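Local coordinates for uncharacterized hypothetical protein (Bacteroides uniformis, PDB 4EIU) that is of unknown function but belongs to the DUF3823 family, with an N-terminal beta domain related to the transthyretin clan, at residues 84-87 with 91-94; 144-149 with 153-158; 227-230 with 236-239. One frame throughout, in Å; residues are numbered along the deposited sequence.

Interaction 1 of 3, residues 84-87 with 91-94; sequences RENT and LLHD
Arg84 and His93 form an antiparallel hydrogen-bonded pair, and the register slips by one residue before Glu85 meets Leu91 as a non-hydrogen-bonded pair. The slip is a classic beta bulge: Leu92 and His93 together face Arg84. Arg84 O takes two bonds, from Leu92 N at 2.8 Å and from His93 N at 3.1 Å. In return Arg84 N gives a nearly straight bond to His93 O, with an N-H...O angle of 175°. The main side-chain contact lays the Arg84 guanidinium nearly parallel over one face of the His93 imidazole. The two side chains run side by side, and their planes are 10° apart. Arg84 NH2 lies over one face of the ring, toward its rim, 3.4 Å from His93 ND1. This is face contact, not a hydrogen bond; ND1 is bonded to Leu82 O. The Arg84 chain bends at chi3 (-73°), which turns the guanidinium over the ring. NH1 bonds to Pro81 O and NE to a bound di(hydroxyethyl)ether, so polar partners hold the group's rotation. An alanine here would remove the guanidinium, and the His93 face and Pro81 O would probably both lose a partner. On the face with Glu85, Leu91 CD1 packs 3.6 Å from Arg84 O. Leu92 CB lies 3.4 Å from Arg84 O, and Leu92 CD1 reaches Asn86 CB at 4.2 Å. Asn86 OD1 bonds to Thr90 N within the connecting turn. The hairpin joins strand 83-85, at the edge of the antiparallel sheet, to strand 91-101, whose other neighbour is strand 69-76. Beside it, Met152 touches Arg84 and Pro151 touches Leu92, both from the loop that follows helix 142-149.

Interaction 2 of 3, residues 144-149 with 153-158; sequences VFREKI and GNWKDE
Phe145, Arg146 and Ile149 form a row along one side of helix 142-149 and receive the indole of Trp155. Phe145 meets it first, edge against edge: Phe145 CE1 is 3.7 Å from Trp155 CZ3, close to both ring planes. Ile149 CD1 covers one face of the phenyl ring, over its centre. Arg146 comes next and lies across the indole at about a right angle. Arg146 CG sits 4.2 Å from the centroid of the Trp155 six-membered ring, 21° off the normal, a CH-pi contact. The arginine then bends at chi3 (63°), and NH1 gives a bond to a water that in turn bonds to Asp157 OD1. Asp157 OD1 also accepts from Trp155 NE1 at 3.0 Å, which fixes the rotation of the indole. Asp157 N lies over the opposite ring face. Ile149 CG2 closes the row at the indole rim, 3.8 Å from Trp155 CZ3. A second water bridges Ile149 O, near the helix end, to Gly153 O. Gly153 has a positive phi of 93°, where a side chain would jam against the preceding carbonyl. The arrangement is a short helix whose following loop doubles back, bringing the loop's tryptophan onto the helix side; this is plain structural packing, with no known site.

Interaction 3 of 3, residues 227-230 with 236-239; sequences YDTP and RRWN
Arg237 lays its side chain obliquely across Thr229, and its guanidinium edge meets the threonine carbonyl. The two residues belong to the long loop between strands 216-225 and 239-247, neighbours in an antiparallel sheet, and the contact ties the loop's two limbs together. Arg237 NE and NH2 both bond to Thr229 O, each at 2.9 Å. This is a side-on grip on one atom. The oxygen lies in the guanidinium plane, but both nitrogens reach it from the same face of the carbonyl, NE well above the carbonyl plane. The arginine is extended from CG to NE (chi3 -174°), which carries the guanidinium past Thr229 OG1 to the carbonyl. NH1 binds Gly33 O and Ser31 O, linking the loop to the N-terminal part of the chain. Pro230, after a cis peptide, adds its CD 3.6 Å from Arg237 NH2. Arg236 packs by its aliphatic part: Arg236 CG is 4.1 Å from Asp228 CB, and CD lies near Tyr227 N. Its NH1 bonds to Thr163 OG1 and Ile225 O. Thr229 OG1 has its own bond to Gly77 O. Between the limbs sits a water that accepts from Arg237 N and donates to Tyr227 O, 2.8 Å away, and to Thr229 OG1.

The three contacts follow one another along the chain without overlap. Interaction 2 touches both of the others. On one side, Arg84 CD lies 3.5 Å from Lys148 O, and Thr87 CG2 lies 3.8 Å from Gly153 C. On the other, Ile149 CG2 packs 3.4 Å from Tyr227 OH, and the Phe145 and Tyr227 rings meet edge to face. Interactions 1 and 3 do not touch; their nearest atoms are about 7 Å apart. Arg84 NE, Lys148 O and Tyr227 OH each bond to a di(hydroxyethyl)ether, probably from the crystallisation liquor. Such molecules can mark pockets, but no active site is known here.

Interaction 1 of 3, residues 84-87 with 91-94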
loop_
_atom_site.group_PDB
_atom_site.type_symbol
_atom_site.label_atom_id
_atom_site.label_comp_id
_atom_site.label_asym_id
_atom_site.label_seq_id
_atom_site.Cartn_x
_atom_site.Cartn_y
_atom_site.Cartn_z
ATOM N N ARG A 84 -17.611 1.962 -0.145
ATOM C CA ARG A 84 -17.856 2.412 -1.511
ATOM C C ARG A 84 -19.151 3.177 -1.630
ATOM O O ARG A 84 -20.229 2.615 -1.385
ATOM C CB ARG A 84 -17.856 1.250 -2.493
ATOM C CG ARG A 84 -16.546 0.493 -2.477
ATOM C CD ARG A 84 -16.444 -0.501 -3.566
ATOM N NE ARG A 84 -17.257 -1.690 -3.410
ATOM C CZ ARG A 84 -16.895 -2.813 -2.801
ATOM N NH1 ARG A 84 -15.748 -2.923 -2.140
ATOM N NH2 ARG A 84 -17.711 -3.850 -2.838
ATOM N N GLU A 85 -19.033 4.458 -2.009
ATOM C CA GLU A 85 -20.167 5.295 -2.354
ATOM C C GLU A 85 -20.072 5.796 -3.789
ATOM O O GLU A 85 -18.987 5.895 -4.388
ATOM C CB GLU A 85 -20.323 6.461 -1.396
ATOM C CG GLU A 85 -19.178 7.439 -1.513
ATOM C CD GLU A 85 -19.279 8.650 -0.631
ATOM O OE1 GLU A 85 -20.008 8.691 0.399
ATOM O OE2 GLU A 85 -18.509 9.576 -0.955
ATOM N N ASN A 86 -21.223 6.116 -4.346
ATOM C CA ASN A 86 -21.299 6.508 -5.744
ATOM C C ASN A 86 -21.056 8.033 -5.843
ATOM O O ASN A 86 -20.930 8.702 -4.826
ATOM C CB ASN A 86 -22.562 6.039 -6.430
ATOM C CG ASN A 86 -23.823 6.756 -5.983
ATOM O OD1 ASN A 86 -23.788 7.819 -5.391
ATOM N ND2 ASN A 86 -24.963 6.148 -6.264
ATOM N N THR A 87 -21.091 8.559 -7.053
ATOM C CA THR A 87 -20.758 9.975 -7.263
ATOM C C THR A 87 -21.842 10.908 -6.749
ATOM O O THR A 87 -21.581 12.091 -6.591
ATOM C CB THR A 87 -20.530 10.275 -8.758
ATOM O OG1 THR A 87 -21.685 9.884 -9.467
ATOM C CG2 THR A 87 -19.323 9.499 -9.307
ATOM N N LEU A 91 -24.115 5.587 -0.345
ATOM C CA LEU A 91 -23.357 4.408 0.033
ATOM C C LEU A 91 -23.913 3.115 -0.605
ATOM O O LEU A 91 -25.098 2.832 -0.525
ATOM C CB LEU A 91 -23.344 4.242 1.558
ATOM C CG LEU A 91 -22.325 3.307 2.203
ATOM C CD1 LEU A 91 -20.911 3.805 1.949
ATOM C CD2 LEU A 91 -22.625 3.130 3.720
ATOM N N LEU A 92 -23.002 2.343 -1.173
ATOM C CA LEU A 92 -23.274 1.086 -1.879
ATOM C C LEU A 92 -22.771 -0.136 -1.101
ATOM O O LEU A 92 -23.417 -1.146 -1.063
ATOM C CB LEU A 92 -22.570 1.107 -3.268
ATOM C CG LEU A 92 -22.898 2.283 -4.189
ATOM C CD1 LEU A 92 -22.171 1.980 -5.516
ATOM C CD2 LEU A 92 -24.441 2.440 -4.331
ATOM N N HIS A 93 -21.641 -0.016 -0.460
ATOM C CA HIS A 93 -21.012 -1.108 0.282
ATOM C C HIS A 93 -20.221 -0.599 1.411
ATOM O O HIS A 93 -19.446 0.376 1.278
ATOM C CB HIS A 93 -20.100 -1.935 -0.670
ATOM C CG HIS A 93 -19.537 -3.147 -0.013
ATOM N ND1 HIS A 93 -18.267 -3.206 0.486
ATOM C CD2 HIS A 93 -20.162 -4.339 0.350
ATOM C CE1 HIS A 93 -18.088 -4.415 1.076
ATOM N NE2 HIS A 93 -19.252 -5.092 1.014
ATOM N N ASP A 94 -20.349 -1.210 2.573
ATOM C CA ASP A 94 -19.497 -0.811 3.688
ATOM C C ASP A 94 -18.852 -2.076 4.273
ATOM O O ASP A 94 -19.494 -2.808 4.990
ATOM C CB ASP A 94 -20.317 -0.090 4.726
ATOM C CG ASP A 94 -19.506 0.433 5.869
ATOM O OD1 ASP A 94 -18.292 0.151 5.963
ATOM O OD2 ASP A 94 -20.138 1.097 6.737
#

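Interaction 2 of 3, residues 144-149 with 153-158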
loop_
_atom_site.group_PDB
_atom_site.type_symbol
_atom_site.label_atom_id
_atom_site.label_comp_id
_atom_site.label_asym_id
_atom_site.label_seq_id
_atom_site.Cartn_x
_atom_site.Cartn_y
_atom_site.Cartn_z
ATOM N N VAL A 144 -13.002 -8.297 -11.311
ATOM C CA VAL A 144 -13.427 -7.945 -9.934
ATOM C C VAL A 144 -13.256 -6.458 -9.663
ATOM O O VAL A 144 -14.128 -5.836 -9.066
ATOM C CB VAL A 144 -12.732 -8.841 -8.874
ATOM C CG1 VAL A 144 -12.991 -8.320 -7.470
ATOM C CG2 VAL A 144 -13.189 -10.340 -9.062
ATOM N N PHE A 145 -12.117 -5.891 -10.059
ATOM C CA PHE A 145 -11.913 -4.453 -9.919
ATOM C C PHE A 145 -13.038 -3.692 -10.545
ATOM O O PHE A 145 -13.714 -2.899 -9.865
ATOM C CB PHE A 145 -10.577 -4.082 -10.508
ATOM C CG PHE A 145 -10.169 -2.657 -10.319
ATOM C CD1 PHE A 145 -10.698 -1.660 -11.115
ATOM C CD2 PHE A 145 -9.196 -2.306 -9.377
ATOM C CE1 PHE A 145 -10.257 -0.346 -10.999
ATOM C CE2 PHE A 145 -8.763 -0.982 -9.241
ATOM C CZ PHE A 145 -9.286 -0.002 -10.070
ATOM N N ARG A 146 -13.305 -3.966 -11.828
ATOM C CA ARG A 146 -14.434 -3.308 -12.462
ATOM C C ARG A 146 -15.793 -3.596 -11.795
ATOM O O ARG A 146 -16.605 -2.698 -11.623
ATOM C CB ARG A 146 -14.526 -3.684 -13.941
ATOM C CG ARG A 146 -15.613 -2.887 -14.639
ATOM C CD ARG A 146 -15.441 -2.910 -16.151
ATOM N NE ARG A 146 -15.582 -4.278 -16.621
ATOM C CZ ARG A 146 -15.688 -4.629 -17.895
ATOM N NH1 ARG A 146 -15.688 -3.704 -18.845
ATOM N NH2 ARG A 146 -15.834 -5.909 -18.214
ATOM N N GLU A 147 -16.062 -4.860 -11.472
ATOM C CA GLU A 147 -17.337 -5.211 -10.820
ATOM C C GLU A 147 -17.570 -4.372 -9.541
ATOM O O GLU A 147 -18.683 -3.933 -9.285
ATOM C CB GLU A 147 -17.360 -6.711 -10.450
ATOM C CG GLU A 147 -18.418 -7.079 -9.403
ATOM C CD GLU A 147 -18.176 -8.394 -8.629
ATOM O OE1 GLU A 147 -17.034 -8.863 -8.442
ATOM O OE2 GLU A 147 -19.174 -8.961 -8.147
ATOM N N LYS A 148 -16.530 -4.142 -8.742
ATOM C CA LYS A 148 -16.724 -3.442 -7.480
ATOM C C LYS A 148 -16.652 -1.901 -7.637
ATOM O O LYS A 148 -17.293 -1.171 -6.897
ATOM C CB LYS A 148 -15.742 -3.943 -6.424
ATOM C CG LYS A 148 -15.996 -5.428 -6.087
ATOM C CD LYS A 148 -15.195 -5.916 -4.901
ATOM C CE LYS A 148 -15.659 -7.325 -4.440
ATOM N NZ LYS A 148 -14.874 -7.768 -3.252
ATOM N N ILE A 149 -15.876 -1.417 -8.597
ATOM C CA ILE A 149 -15.636 0.035 -8.735
ATOM C C ILE A 149 -16.532 0.739 -9.762
ATOM O O ILE A 149 -16.977 1.857 -9.503
ATOM C CB ILE A 149 -14.117 0.286 -8.945
ATOM C CG1 ILE A 149 -13.416 -0.022 -7.595
ATOM C CG2 ILE A 149 -13.817 1.734 -9.364
ATOM C CD1 ILE A 149 -11.925 -0.252 -7.711
ATOM N N GLY A 153 -19.739 4.926 -10.312
ATOM C CA GLY A 153 -19.921 6.011 -11.270
ATOM C C GLY A 153 -18.574 6.648 -11.647
ATOM O O GLY A 153 -17.565 6.402 -11.034
ATOM N N ASN A 154 -18.605 7.486 -12.659
ATOM C CA ASN A 154 -17.414 8.076 -13.220
ATOM C C ASN A 154 -16.335 6.985 -13.502
ATOM O O ASN A 154 -15.174 7.153 -13.241
ATOM C CB ASN A 154 -16.918 9.179 -12.309
ATOM C CG ASN A 154 -15.828 10.019 -12.957
ATOM O OD1 ASN A 154 -14.893 10.408 -12.279
ATOM N ND2 ASN A 154 -15.888 10.202 -14.250
ATOM N N TRP A 155 -16.781 5.834 -13.981
ATOM C CA TRP A 155 -15.874 4.754 -14.348
ATOM C C TRP A 155 -15.000 5.160 -15.508
ATOM O O TRP A 155 -15.473 5.828 -16.482
ATOM C CB TRP A 155 -16.652 3.460 -14.664
ATOM C CG TRP A 155 -15.748 2.402 -15.220
ATOM C CD1 TRP A 155 -15.654 2.023 -16.517
ATOM C CD2 TRP A 155 -14.672 1.694 -14.537
ATOM N NE1 TRP A 155 -14.653 1.107 -16.699
ATOM C CE2 TRP A 155 -14.040 0.851 -15.543
ATOM C CE3 TRP A 155 -14.229 1.621 -13.230
ATOM C CZ2 TRP A 155 -12.982 0.016 -15.242
ATOM C CZ3 TRP A 155 -13.173 0.747 -12.933
ATOM C CH2 TRP A 155 -12.574 -0.034 -13.913
ATOM N N LYS A 156 -13.752 4.741 -15.464
ATOM C CA LYS A 156 -12.840 4.846 -16.645
ATOM C C LYS A 156 -11.938 3.604 -16.715
ATOM O O LYS A 156 -11.327 3.230 -15.689
ATOM C CB LYS A 156 -11.928 6.094 -16.499
ATOM C CG LYS A 156 -12.667 7.422 -16.259
ATOM C CD LYS A 156 -11.680 8.601 -16.205
ATOM C CE LYS A 156 -12.401 9.915 -15.952
ATOM N NZ LYS A 156 -11.466 11.076 -15.959
ATOM N N ASP A 157 -11.796 2.995 -17.894
ATOM C CA ASP A 157 -10.928 1.835 -18.055
ATOM C C ASP A 157 -9.512 2.217 -17.630
ATOM O O ASP A 157 -8.794 1.420 -17.062
ATOM C CB ASP A 157 -10.866 1.356 -19.478
ATOM C CG ASP A 157 -12.131 0.689 -19.955
ATOM O OD1 ASP A 157 -13.013 0.336 -19.141
ATOM O OD2 ASP A 157 -12.259 0.572 -21.154
ATOM N N GLU A 158 -9.118 3.463 -17.868
ATOM C CA GLU A 158 -7.731 3.891 -17.567
ATOM C C GLU A 158 -7.362 3.884 -16.077
ATOM O O GLU A 158 -6.179 3.993 -15.723
ATOM C CB GLU A 158 -7.476 5.280 -18.205
ATOM C CG GLU A 158 -8.102 6.422 -17.401
ATOM C CD GLU A 158 -7.917 7.805 -18.052
ATOM O OE1 GLU A 158 -7.532 7.867 -19.193
ATOM O OE2 GLU A 158 -8.174 8.837 -17.421
HETATM O O HOH W 1 -15.123 -1.082 -19.206
HETATM O O HOH W 2 -15.852 4.121 -10.729
#

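Interaction 3 of 3, residues 227-230 with 236-239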
loop_
_atom_site.group_PDB
_atom_site.type_symbol
_atom_site.label_atom_id
_atom_site.label_comp_id
_atom_site.label_asym_id
_atom_site.label_seq_id
_atom_site.Cartn_x
_atom_site.Cartn_y
_atom_site.Cartn_z
ATOM N N TYR A 227 -5.321 5.237 -9.929
ATOM C CA TYR A 227 -6.504 5.208 -9.101
ATOM C C TYR A 227 -6.167 5.598 -7.660
ATOM O O TYR A 227 -5.256 5.039 -7.061
ATOM C CB TYR A 227 -7.112 3.789 -9.095
ATOM C CG TYR A 227 -8.529 3.760 -8.567
ATOM C CD1 TYR A 227 -9.587 4.250 -9.307
ATOM C CD2 TYR A 227 -8.815 3.256 -7.275
ATOM C CE1 TYR A 227 -10.907 4.237 -8.801
ATOM C CE2 TYR A 227 -10.096 3.251 -6.780
ATOM C CZ TYR A 227 -11.136 3.731 -7.535
ATOM O OH TYR A 227 -12.381 3.721 -7.017
ATOM N N ASP A 228 -6.902 6.569 -7.165
ATOM C CA ASP A 228 -6.668 7.130 -5.852
ATOM C C ASP A 228 -7.543 6.552 -4.784
ATOM O O ASP A 228 -8.717 6.215 -5.026
ATOM C CB ASP A 228 -6.744 8.678 -5.870
ATOM C CG ASP A 228 -8.080 9.235 -6.362
ATOM O OD1 ASP A 228 -8.841 8.538 -7.043
ATOM O OD2 ASP A 228 -8.388 10.398 -6.049
ATOM N N THR A 229 -6.964 6.457 -3.585
ATOM C CA THR A 229 -7.657 5.934 -2.410
ATOM C C THR A 229 -7.286 6.850 -1.236
ATOM O O THR A 229 -6.106 7.218 -1.073
ATOM C CB THR A 229 -7.327 4.425 -2.129
ATOM O OG1 THR A 229 -5.914 4.212 -2.005
ATOM C CG2 THR A 229 -7.860 3.516 -3.250
ATOM N N PRO A 230 -8.287 7.322 -0.479
ATOM C CA PRO A 230 -9.726 7.253 -0.759
ATOM C C PRO A 230 -10.039 7.999 -2.048
ATOM O O PRO A 230 -9.271 8.898 -2.473
ATOM C CB PRO A 230 -10.404 7.968 0.427
ATOM C CG PRO A 230 -9.309 8.512 1.265
ATOM C CD PRO A 230 -7.986 7.945 0.821
ATOM N N ARG A 236 -2.507 8.273 -5.085
ATOM C CA ARG A 236 -2.426 6.972 -5.727
ATOM C C ARG A 236 -1.340 6.162 -5.032
ATOM O O ARG A 236 -0.162 6.464 -5.131
ATOM C CB ARG A 236 -2.172 7.121 -7.224
ATOM C CG ARG A 236 -3.213 8.000 -7.905
ATOM C CD ARG A 236 -3.077 8.015 -9.426
ATOM N NE ARG A 236 -1.819 8.632 -9.893
ATOM C CZ ARG A 236 -0.739 7.968 -10.337
ATOM N NH1 ARG A 236 -0.661 6.635 -10.396
ATOM N NH2 ARG A 236 0.311 8.656 -10.712
ATOM N N ARG A 237 -1.768 5.140 -4.300
ATOM C CA ARG A 237 -0.904 4.446 -3.349
ATOM C C ARG A 237 -0.205 3.253 -4.009
ATOM O O ARG A 237 -0.816 2.514 -4.783
ATOM C CB ARG A 237 -1.701 3.963 -2.165
ATOM C CG ARG A 237 -2.477 5.066 -1.442
ATOM C CD ARG A 237 -3.226 4.592 -0.169
ATOM N NE ARG A 237 -3.988 5.751 0.238
ATOM C CZ ARG A 237 -3.700 6.592 1.187
ATOM N NH1 ARG A 237 -2.718 6.341 2.074
ATOM N NH2 ARG A 237 -4.440 7.693 1.254
ATOM N N TRP A 238 1.087 3.118 -3.721
ATOM C CA TRP A 238 1.882 1.951 -4.135
ATOM C C TRP A 238 1.614 0.686 -3.396
ATOM O O TRP A 238 1.463 0.648 -2.146
ATOM C CB TRP A 238 3.381 2.263 -4.038
ATOM C CG TRP A 238 3.886 3.288 -5.014
ATOM C CD1 TRP A 238 4.056 3.161 -6.391
ATOM C CD2 TRP A 238 4.301 4.653 -4.714
ATOM N NE1 TRP A 238 4.561 4.307 -6.926
ATOM C CE2 TRP A 238 4.741 5.233 -5.980
ATOM C CE3 TRP A 238 4.433 5.400 -3.541
ATOM C CZ2 TRP A 238 5.210 6.524 -6.063
ATOM C CZ3 TRP A 238 4.900 6.713 -3.642
ATOM C CH2 TRP A 238 5.267 7.257 -4.869
ATOM N N ASN A 239 1.652 -0.399 -4.169
ATOM C CA ASN A 239 1.981 -1.723 -3.634
ATOM C C ASN A 239 3.491 -1.947 -3.643
ATOM O O ASN A 239 4.200 -1.396 -4.481
ATOM C CB ASN A 239 1.271 -2.836 -4.392
ATOM C CG ASN A 239 -0.241 -2.770 -4.202
ATOM O OD1 ASN A 239 -0.951 -2.390 -5.124
ATOM N ND2 ASN A 239 -0.718 -3.107 -3.014
HETATM O O HOH W 3 -4.484 4.253 -4.491
#